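Local atomic coordinates of orotidine-5-phosphate decarboxylase/orotate phosphoribosyltransferase, putative (Ompdcase-oprtase, putative) (Leishmania infantum, PDB entry 3QW3), a protein that probably catalyses the decarboxylation of orotidine 5'-phosphate to UMP through this domain, one part of a bifunctional UMP synthase of pyrimidine biosynthesis. Residues A[20-34]-A[55-69]. Residues are numbered along the deposited sequence; the frame is centred on the assembly and turned at random. Where two conformers were deposited one is given.
Sequences LDPRAKTAAAAVEEC and FEFFGAEGWAALSEV
F58 lies against the start of helix 27-34 where two neighbouring outer helices of the decarboxylase TIM barrel come together. Helices 27-34 and 60-69 run nearly parallel, 16° apart, and their axes approach to 9.4 Å. F58 sits in the turn just before the second helix, and from its CB outward it follows the backbone of 24-27. Its CB meets A27 CB at 3.9 Å. With CG beside the backbone N (chi1 -64°), the ring turns one face to the start of the helix: CD1 comes within 3.5 Å of A27 N, which lies over that face near the rim together with T26 C. F57 CD1 is on the opposite face. Farther out, CE1 has K25 O at the ring edge, CE2 touches A30 CB, and CZ ends 3.1 Å from A24 O, in the ring plane, a close CH···O approach. The loop carrying that carbonyl is held by E33, whose carboxylate accepts from R23 N and A24 N; the latter bond is 2.9 Å from A24 N to E33 OE1 and uses the syn lone pair.

At the helix start, T26 OG1 caps A29 N, while A27 N and A28 N each donate to a water; both waters donate to E61 OE1, so this carboxylate is linked to the helix N-terminus through solvent. One turn on from A27, V31 divides its methyls between two residues of helix 60-69: CG2 packs on A65 CB at 3.5 Å, and CG1 touches the E68 carboxylate carbon, CD, at 3.6 Å. V69 CG1 touches both L20 CD1 and C34 CB, and L20 also packs on Y48 of strand 47-50 and on L37. F55 takes P22 CG obliquely, whereas C34 SG comes in at the ring edge, 75° off the normal and 3.9 Å from F55 CZ.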
loop_
_atom_site.group_PDB
_atom_site.type_symbol
_atom_site.label_atom_id
_atom_site.label_comp_id
_atom_site.label_asym_id
_atom_site.label_seq_id
_atom_site.Cartn_x
_atom_site.Cartn_y
_atom_site.Cartn_z
ATOM N N LEU A 20 10.512 13.681 -5.547
ATOM C CA LEU A 20 11.234 13.211 -6.716
ATOM C C LEU A 20 10.291 12.323 -7.508
ATOM O O LEU A 20 10.137 11.133 -7.217
ATOM C CB LEU A 20 12.534 12.499 -6.333
ATOM C CG LEU A 20 13.537 13.396 -5.588
ATOM C CD1 LEU A 20 14.715 12.579 -5.091
ATOM C CD2 LEU A 20 14.001 14.565 -6.460
ATOM N N ASP A 21 9.638 12.952 -8.482
ATOM C CA ASP A 21 8.560 12.354 -9.259
ATOM C C ASP A 21 8.898 12.510 -10.744
ATOM O O ASP A 21 8.294 13.330 -11.438
ATOM C CB ASP A 21 7.239 13.066 -8.936
ATOM C CG ASP A 21 6.938 13.096 -7.450
ATOM O OD1 ASP A 21 6.407 12.098 -6.930
ATOM O OD2 ASP A 21 7.222 14.124 -6.793
ATOM N N PRO A 22 9.873 11.724 -11.235
ATOM C CA PRO A 22 10.418 11.957 -12.577
ATOM C C PRO A 22 9.375 11.808 -13.689
ATOM O O PRO A 22 8.564 10.881 -13.652
ATOM C CB PRO A 22 11.507 10.888 -12.707
ATOM C CG PRO A 22 11.145 9.835 -11.712
ATOM C CD PRO A 22 10.503 10.566 -10.576
ATOM N N ARG A 23 9.403 12.731 -14.650
ATOM C CA ARG A 23 8.524 12.680 -15.824
ATOM C C ARG A 23 9.200 11.989 -17.011
ATOM O O ARG A 23 8.553 11.708 -18.027
ATOM C CB ARG A 23 8.081 14.091 -16.225
ATOM N N ALA A 24 10.495 11.715 -16.869
ATOM C CA ALA A 24 11.308 11.102 -17.927
ATOM C C ALA A 24 10.763 9.756 -18.396
ATOM O O ALA A 24 10.114 9.042 -17.629
ATOM C CB ALA A 24 12.737 10.952 -17.465
ATOM N N LYS A 25 11.047 9.417 -19.652
ATOM C CA LYS A 25 10.464 8.234 -20.297
ATOM C C LYS A 25 11.315 6.960 -20.221
ATOM O O LYS A 25 10.850 5.880 -20.589
ATOM C CB LYS A 25 10.063 8.560 -21.745
ATOM C CG LYS A 25 8.561 8.844 -21.933
ATOM C CD LYS A 25 7.968 9.694 -20.798
ATOM C CE LYS A 25 6.476 9.424 -20.593
ATOM N NZ LYS A 25 6.178 7.997 -20.269
ATOM N N THR A 26 12.550 7.088 -19.745
ATOM C CA THR A 26 13.403 5.931 -19.471
ATOM C C THR A 26 13.967 6.033 -18.059
ATOM O O THR A 26 14.034 7.131 -17.492
ATOM C CB THR A 26 14.585 5.817 -20.463
ATOM O OG1 THR A 26 15.431 6.968 -20.337
ATOM C CG2 THR A 26 14.094 5.681 -21.904
ATOM N N ALA A 27 14.381 4.897 -17.501
ATOM C CA ALA A 27 15.023 4.863 -16.187
ATOM C C ALA A 27 16.279 5.741 -16.127
ATOM O O ALA A 27 16.454 6.518 -15.184
ATOM C CB ALA A 27 15.351 3.436 -15.786
ATOM N N ALA A 28 17.141 5.619 -17.137
ATOM C CA ALA A 28 18.390 6.385 -17.194
ATOM C C ALA A 28 18.135 7.891 -17.201
ATOM O O ALA A 28 18.814 8.641 -16.495
ATOM C CB ALA A 28 19.222 5.974 -18.406
ATOM N N ALA A 29 17.153 8.321 -17.989
ATOM C CA ALA A 29 16.759 9.727 -18.030
ATOM C C ALA A 29 16.146 10.184 -16.702
ATOM O O ALA A 29 16.387 11.315 -16.267
ATOM C CB ALA A 29 15.810 9.993 -19.191
ATOM N N ALA A 30 15.374 9.299 -16.060
ATOM C CA ALA A 30 14.766 9.591 -14.754
ATOM C C ALA A 30 15.818 9.878 -13.690
ATOM O O ALA A 30 15.668 10.817 -12.910
ATOM C CB ALA A 30 13.848 8.447 -14.305
ATOM N N VAL A 31 16.877 9.067 -13.668
ATOM C CA VAL A 31 18.002 9.268 -12.751
ATOM C C VAL A 31 18.636 10.647 -12.960
ATOM O O VAL A 31 18.877 11.376 -11.995
ATOM C CB VAL A 31 19.072 8.163 -12.891
ATOM C CG1 VAL A 31 20.273 8.435 -11.978
ATOM C CG2 VAL A 31 18.475 6.804 -12.558
ATOM N N GLU A 32 18.891 10.999 -14.219
ATOM C CA GLU A 32 19.507 12.292 -14.533
ATOM C C GLU A 32 18.621 13.470 -14.130
ATOM O O GLU A 32 19.110 14.446 -13.547
ATOM C CB GLU A 32 19.916 12.375 -16.008
ATOM C CG GLU A 32 21.080 11.443 -16.371
ATOM C CD GLU A 32 22.248 11.526 -15.390
ATOM O OE1 GLU A 32 22.804 12.633 -15.203
ATOM O OE2 GLU A 32 22.614 10.480 -14.806
ATOM N N GLU A 33 17.328 13.357 -14.430
ATOM C CA GLU A 33 16.321 14.341 -14.037
ATOM C C GLU A 33 16.313 14.564 -12.519
ATOM O O GLU A 33 16.298 15.705 -12.053
ATOM C CB GLU A 33 14.935 13.888 -14.512
ATOM C CG GLU A 33 13.792 14.848 -14.184
ATOM C CD GLU A 33 12.426 14.308 -14.587
ATOM O OE1 GLU A 33 12.362 13.301 -15.318
ATOM O OE2 GLU A 33 11.407 14.898 -14.176
ATOM N N CYS A 34 16.313 13.470 -11.758
ATOM C CA CYS A 34 16.336 13.555 -10.296
ATOM C C CYS A 34 17.649 14.143 -9.774
ATOM O O CYS A 34 17.640 14.983 -8.874
ATOM C CB CYS A 34 16.076 12.192 -9.663
ATOM S SG CYS A 34 14.383 11.599 -9.894
ATOM N N PHE A 55 9.227 4.821 -10.090
ATOM C CA PHE A 55 10.409 3.995 -10.311
ATOM C C PHE A 55 10.049 2.547 -10.639
ATOM O O PHE A 55 10.678 1.932 -11.499
ATOM C CB PHE A 55 11.381 4.100 -9.138
ATOM C CG PHE A 55 12.105 5.412 -9.088
ATOM C CD1 PHE A 55 13.280 5.595 -9.818
ATOM C CD2 PHE A 55 11.608 6.470 -8.337
ATOM C CE1 PHE A 55 13.960 6.822 -9.782
ATOM C CE2 PHE A 55 12.275 7.702 -8.300
ATOM C CZ PHE A 55 13.451 7.873 -9.026
ATOM N N GLU A 56 9.020 2.019 -9.975
ATOM C CA GLU A 56 8.507 0.683 -10.285
ATOM C C GLU A 56 8.078 0.586 -11.755
ATOM O O GLU A 56 8.232 -0.466 -12.383
ATOM C CB GLU A 56 7.332 0.317 -9.366
ATOM C CG GLU A 56 6.779 -1.086 -9.636
ATOM C CD GLU A 56 5.535 -1.417 -8.835
ATOM O OE1 GLU A 56 4.634 -2.080 -9.396
ATOM O OE2 GLU A 56 5.455 -1.030 -7.648
ATOM N N PHE A 57 7.559 1.693 -12.288
ATOM C CA PHE A 57 7.093 1.791 -13.681
ATOM C C PHE A 57 8.151 1.335 -14.690
ATOM O O PHE A 57 7.822 0.704 -15.698
ATOM C CB PHE A 57 6.651 3.236 -13.978
ATOM C CG PHE A 57 6.118 3.454 -15.377
ATOM C CD1 PHE A 57 6.984 3.728 -16.435
ATOM C CD2 PHE A 57 4.749 3.430 -15.623
ATOM C CE1 PHE A 57 6.494 3.941 -17.729
ATOM C CE2 PHE A 57 4.249 3.651 -16.910
ATOM C CZ PHE A 57 5.125 3.905 -17.963
ATOM N N PHE A 58 9.415 1.641 -14.415
ATOM C CA PHE A 58 10.503 1.288 -15.329
ATOM C C PHE A 58 10.973 -0.162 -15.229
ATOM O O PHE A 58 11.927 -0.560 -15.903
ATOM C CB PHE A 58 11.673 2.262 -15.177
ATOM C CG PHE A 58 11.322 3.667 -15.556
ATOM C CD1 PHE A 58 11.009 3.984 -16.877
ATOM C CD2 PHE A 58 11.289 4.670 -14.599
ATOM C CE1 PHE A 58 10.665 5.279 -17.234
ATOM C CE2 PHE A 58 10.954 5.974 -14.950
ATOM C CZ PHE A 58 10.642 6.275 -16.272
ATOM N N GLY A 59 10.302 -0.943 -14.388
ATOM C CA GLY A 59 10.552 -2.378 -14.294
ATOM C C GLY A 59 11.897 -2.735 -13.700
ATOM O O GLY A 59 12.284 -2.205 -12.657
ATOM N N ALA A 60 12.611 -3.630 -14.379
ATOM C CA ALA A 60 13.914 -4.098 -13.915
ATOM C C ALA A 60 14.829 -2.918 -13.611
ATOM O O ALA A 60 15.328 -2.784 -12.488
ATOM C CB ALA A 60 14.548 -5.023 -14.949
ATOM N N GLU A 61 14.996 -2.039 -14.595
ATOM C CA GLU A 61 15.872 -0.878 -14.465
ATOM C C GLU A 61 15.393 0.103 -13.398
ATOM O O GLU A 61 16.180 0.892 -12.875
ATOM C CB GLU A 61 15.996 -0.159 -15.805
ATOM C CG GLU A 61 16.775 -0.929 -16.855
ATOM C CD GLU A 61 17.250 -0.039 -17.985
ATOM O OE1 GLU A 61 16.397 0.587 -18.653
ATOM O OE2 GLU A 61 18.479 0.033 -18.206
ATOM N N GLY A 62 14.104 0.036 -13.078
ATOM C CA GLY A 62 13.486 0.917 -12.091
ATOM C C GLY A 62 14.048 0.867 -10.682
ATOM O O GLY A 62 14.285 1.918 -10.078
ATOM N N TRP A 63 14.235 -0.344 -10.145
ATOM C CA TRP A 63 14.788 -0.528 -8.791
ATOM C C TRP A 63 16.182 0.059 -8.693
ATOM O O TRP A 63 16.500 0.778 -7.742
ATOM C CB TRP A 63 14.858 -2.008 -8.387
ATOM C CG TRP A 63 15.389 -2.212 -6.973
ATOM C CD1 TRP A 63 14.647 -2.371 -5.838
ATOM C CD2 TRP A 63 16.766 -2.257 -6.555
ATOM N NE1 TRP A 63 15.468 -2.521 -4.748
ATOM C CE2 TRP A 63 16.772 -2.453 -5.160
ATOM C CE3 TRP A 63 17.989 -2.158 -7.225
ATOM C CZ2 TRP A 63 17.954 -2.551 -4.423
ATOM C CZ3 TRP A 63 19.161 -2.253 -6.492
ATOM C CH2 TRP A 63 19.135 -2.448 -5.106
ATOM N N ALA A 64 17.007 -0.257 -9.688
ATOM C CA ALA A 64 18.400 0.199 -9.719
ATOM C C ALA A 64 18.449 1.721 -9.826
ATOM O O ALA A 64 19.291 2.363 -9.201
ATOM C CB ALA A 64 19.162 -0.448 -10.870
ATOM N N ALA A 65 17.526 2.279 -10.608
ATOM C CA ALA A 65 17.397 3.724 -10.761
ATOM C C ALA A 65 17.036 4.384 -9.430
ATOM O O ALA A 65 17.617 5.407 -9.061
ATOM C CB ALA A 65 16.359 4.061 -11.830
ATOM N N LEU A 66 16.083 3.789 -8.712
ATOM C CA LEU A 66 15.675 4.300 -7.404
ATOM C C LEU A 66 16.838 4.240 -6.420
ATOM O O LEU A 66 17.064 5.188 -5.672
ATOM C CB LEU A 66 14.466 3.522 -6.862
ATOM C CG LEU A 66 13.927 3.910 -5.479
ATOM C CD1 LEU A 66 13.612 5.410 -5.381
ATOM C CD2 LEU A 66 12.697 3.077 -5.145
ATOM N N SER A 67 17.579 3.131 -6.441
ATOM C CA SER A 67 18.741 2.973 -5.568
ATOM C C SER A 67 19.767 4.066 -5.842
ATOM O O SER A 67 20.279 4.696 -4.909
ATOM C CB SER A 67 19.377 1.586 -5.726
ATOM O OG SER A 67 20.493 1.452 -4.858
ATOM N N GLU A 68 20.036 4.300 -7.126
ATOM C CA GLU A 68 20.996 5.313 -7.562
ATOM C C GLU A 68 20.559 6.731 -7.175
ATOM O O GLU A 68 21.379 7.538 -6.731
ATOM C CB GLU A 68 21.241 5.208 -9.073
ATOM C CG GLU A 68 22.282 6.188 -9.606
ATOM C CD GLU A 68 22.714 5.908 -11.042
ATOM O OE1 GLU A 68 23.675 6.567 -11.496
ATOM O OE2 GLU A 68 22.104 5.047 -11.715
ATOM N N VAL A 69 19.271 7.030 -7.338
ATOM C CA VAL A 69 18.736 8.345 -6.967
ATOM C C VAL A 69 18.857 8.583 -5.456
ATOM O O VAL A 69 19.267 9.663 -5.030
ATOM C CB VAL A 69 17.273 8.549 -7.479
ATOM C CG1 VAL A 69 16.652 9.817 -6.897
ATOM C CG2 VAL A 69 17.245 8.612 -8.998
HETATM O O HOH W 1 14.028 2.496 -19.024
HETATM O O HOH W 2 17.103 3.499 -19.330
#